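Local coordinates for protein dermonecrotic toxin (Pasteurella multocida, PDB 2EBF) that acts as a potent mitogen that induces bone resorption and is associated with severe atrophic rhinitis of pigs, its C-terminal region carrying a thiol protease-like catalytic triad, at residues E197-P202 / R255-S260. Sequence-based numbering, arbitrary orientation.
Sequences EAIDFP and RIIENS
Ala198 meets the strand with both its carbonyl and its methyl group. The carbonyl oxygen lies at the edge of the Arg255 guanidinium and takes two weak, bent hydrogen bonds: NH1 of Arg255 is 2.7 Å from Ala198 O, with an N-H...O angle of 138°, and NH2 of Arg255 is 3.1 Å from the same oxygen. Ala198 CB rests on CD1 of Ile257, 3.8 Å away. Ile199 follows with two different surfaces. Its CA sits over one guanidinium face of Arg255, 3.4 Å above the plane and displaced toward the rim, while its CD1 presses against Ile257 CD1 at 3.5 Å, tighter than a usual carbon-carbon contact. Ile199 also packs on Tyr262 of strand 260-263. Asp200 closes the polar side: its OD2 forms a salt bridge with Arg255 NH2 at 2.7 Å, the carboxylate turned 64° out of the guanidinium plane. Bringing the guanidinium here takes a long reach from the strand, with Arg255 CG anti to its own backbone N (chi1 -152°) and a bend at chi3. Phe201 ends the contact, pointing its CZ edge at the backbone N of Arg255, 4.2 Å away, while one ring face is covered by CG2 of Ile199. The contact thus fastens an irregular loop to an edge strand of the small antiparallel sheet in the C2 region, where strand 254-257 runs into the type I' turn of the hairpin (Ile257 to Ser260). Chemically, Arg255 NH2 is shared between a carboxylate and a carbonyl that NH1 also engages, holding the guanidinium from its edge while Ile199 limits it on one face; at this surface location Asp200 probably supplies most of the attraction by offsetting the arginine's charge, and the two bent bonds to Ala198 O add to it.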
loop_
_atom_site.group_PDB
_atom_site.type_symbol
_atom_site.label_atom_id
_atom_site.label_comp_id
_atom_site.label_asym_id
_atom_site.label_seq_id
_atom_site.Cartn_x
_atom_site.Cartn_y
_atom_site.Cartn_z
ATOM N N GLU A 197 2.003 32.978 -8.884
ATOM C CA GLU A 197 1.692 33.251 -7.480
ATOM C C GLU A 197 0.277 33.781 -7.271
ATOM O O GLU A 197 -0.272 33.671 -6.171
ATOM C CB GLU A 197 2.726 34.200 -6.871
ATOM C CG GLU A 197 4.114 33.574 -6.721
ATOM C CD GLU A 197 5.151 34.523 -6.129
ATOM O OE1 GLU A 197 4.842 35.722 -5.919
ATOM O OE2 GLU A 197 6.288 34.060 -5.874
ATOM N N ALA A 198 -0.315 34.331 -8.331
ATOM C CA ALA A 198 -1.698 34.825 -8.290
ATOM C C ALA A 198 -2.703 33.711 -8.004
ATOM O O ALA A 198 -3.723 33.945 -7.353
ATOM C CB ALA A 198 -2.051 35.542 -9.586
ATOM N N ILE A 199 -2.417 32.505 -8.496
ATOM C CA ILE A 199 -3.251 31.334 -8.212
ATOM C C ILE A 199 -3.293 31.064 -6.707
ATOM O O ILE A 199 -2.250 31.010 -6.046
ATOM C CB ILE A 199 -2.786 30.080 -9.004
ATOM C CG1 ILE A 199 -3.390 30.087 -10.409
ATOM C CG2 ILE A 199 -3.207 28.801 -8.307
ATOM C CD1 ILE A 199 -2.466 30.588 -11.468
ATOM N N ASP A 200 -4.505 30.911 -6.179
ATOM C CA ASP A 200 -4.719 30.796 -4.735
ATOM C C ASP A 200 -5.272 29.431 -4.307
ATOM O O ASP A 200 -5.663 29.241 -3.148
ATOM C CB ASP A 200 -5.611 31.951 -4.229
ATOM C CG ASP A 200 -7.033 31.901 -4.791
ATOM O OD1 ASP A 200 -7.948 32.440 -4.129
ATOM O OD2 ASP A 200 -7.241 31.334 -5.887
ATOM N N PHE A 201 -5.302 28.488 -5.247
ATOM C CA PHE A 201 -5.688 27.107 -4.958
ATOM C C PHE A 201 -4.557 26.147 -5.349
ATOM O O PHE A 201 -3.730 26.496 -6.192
ATOM C CB PHE A 201 -7.008 26.738 -5.659
ATOM C CG PHE A 201 -7.009 26.966 -7.155
ATOM C CD1 PHE A 201 -6.469 26.019 -8.026
ATOM C CD2 PHE A 201 -7.585 28.114 -7.695
ATOM C CE1 PHE A 201 -6.479 26.222 -9.408
ATOM C CE2 PHE A 201 -7.602 28.326 -9.076
ATOM C CZ PHE A 201 -7.047 27.378 -9.933
ATOM N N PRO A 202 -4.488 24.959 -4.704
ATOM C CA PRO A 202 -3.571 23.926 -5.189
ATOM C C PRO A 202 -3.953 23.502 -6.603
ATOM O O PRO A 202 -5.106 23.146 -6.852
ATOM C CB PRO A 202 -3.785 22.762 -4.209
ATOM C CG PRO A 202 -4.384 23.381 -2.994
ATOM C CD PRO A 202 -5.212 24.524 -3.494
ATOM N N ARG A 255 -8.723 28.932 -13.449
ATOM C CA ARG A 255 -8.311 30.280 -13.804
ATOM C C ARG A 255 -7.386 30.278 -15.014
ATOM O O ARG A 255 -6.539 29.391 -15.158
ATOM C CB ARG A 255 -7.626 30.975 -12.625
ATOM C CG ARG A 255 -7.767 32.495 -12.655
ATOM C CD ARG A 255 -6.810 33.192 -11.700
ATOM N NE ARG A 255 -7.001 32.786 -10.309
ATOM C CZ ARG A 255 -6.317 33.280 -9.278
ATOM N NH1 ARG A 255 -5.392 34.216 -9.472
ATOM N NH2 ARG A 255 -6.561 32.839 -8.050
ATOM N N ILE A 256 -7.571 31.271 -15.884
ATOM C CA ILE A 256 -6.661 31.499 -17.005
ATOM C C ILE A 256 -5.751 32.678 -16.688
ATOM O O ILE A 256 -6.220 33.751 -16.301
ATOM C CB ILE A 256 -7.409 31.744 -18.342
ATOM C CG1 ILE A 256 -8.273 30.532 -18.702
ATOM C CG2 ILE A 256 -6.415 32.041 -19.475
ATOM C CD1 ILE A 256 -9.347 30.820 -19.732
ATOM N N ILE A 257 -4.447 32.461 -16.832
ATOM C CA ILE A 257 -3.463 33.525 -16.719
ATOM C C ILE A 257 -2.524 33.428 -17.910
ATOM O O ILE A 257 -1.878 32.398 -18.112
ATOM C CB ILE A 257 -2.658 33.456 -15.391
ATOM C CG1 ILE A 257 -3.565 33.767 -14.196
ATOM C CG2 ILE A 257 -1.464 34.418 -15.427
ATOM C CD1 ILE A 257 -2.873 33.734 -12.841
ATOM N N GLU A 258 -2.480 34.500 -18.704
ATOM C CA GLU A 258 -1.570 34.614 -19.844
ATOM C C GLU A 258 -1.543 33.353 -20.712
ATOM O O GLU A 258 -0.501 32.707 -20.844
ATOM C CB GLU A 258 -0.151 34.965 -19.374
ATOM C CG GLU A 258 0.031 36.406 -18.912
ATOM C CD GLU A 258 1.490 36.760 -18.667
ATOM O OE1 GLU A 258 2.010 37.667 -19.357
ATOM O OE2 GLU A 258 2.120 36.123 -17.792
ATOM N N ASN A 259 -2.693 33.000 -21.284
ATOM C CA ASN A 259 -2.791 31.892 -22.251
ATOM C C ASN A 259 -2.687 30.474 -21.658
ATOM O O ASN A 259 -2.690 29.485 -22.396
ATOM C CB ASN A 259 -1.787 32.087 -23.401
ATOM C CG ASN A 259 -2.108 31.235 -24.619
ATOM O OD1 ASN A 259 -1.309 30.387 -25.020
ATOM N ND2 ASN A 259 -3.279 31.454 -25.210
ATOM N N SER A 260 -2.601 30.383 -20.332
ATOM C CA SER A 260 -2.576 29.088 -19.645
ATOM C C SER A 260 -3.788 28.910 -18.735
ATOM O O SER A 260 -4.179 29.838 -18.024
ATOM C CB SER A 260 -1.283 28.921 -18.841
ATOM O OG SER A 260 -0.149 28.874 -19.691
#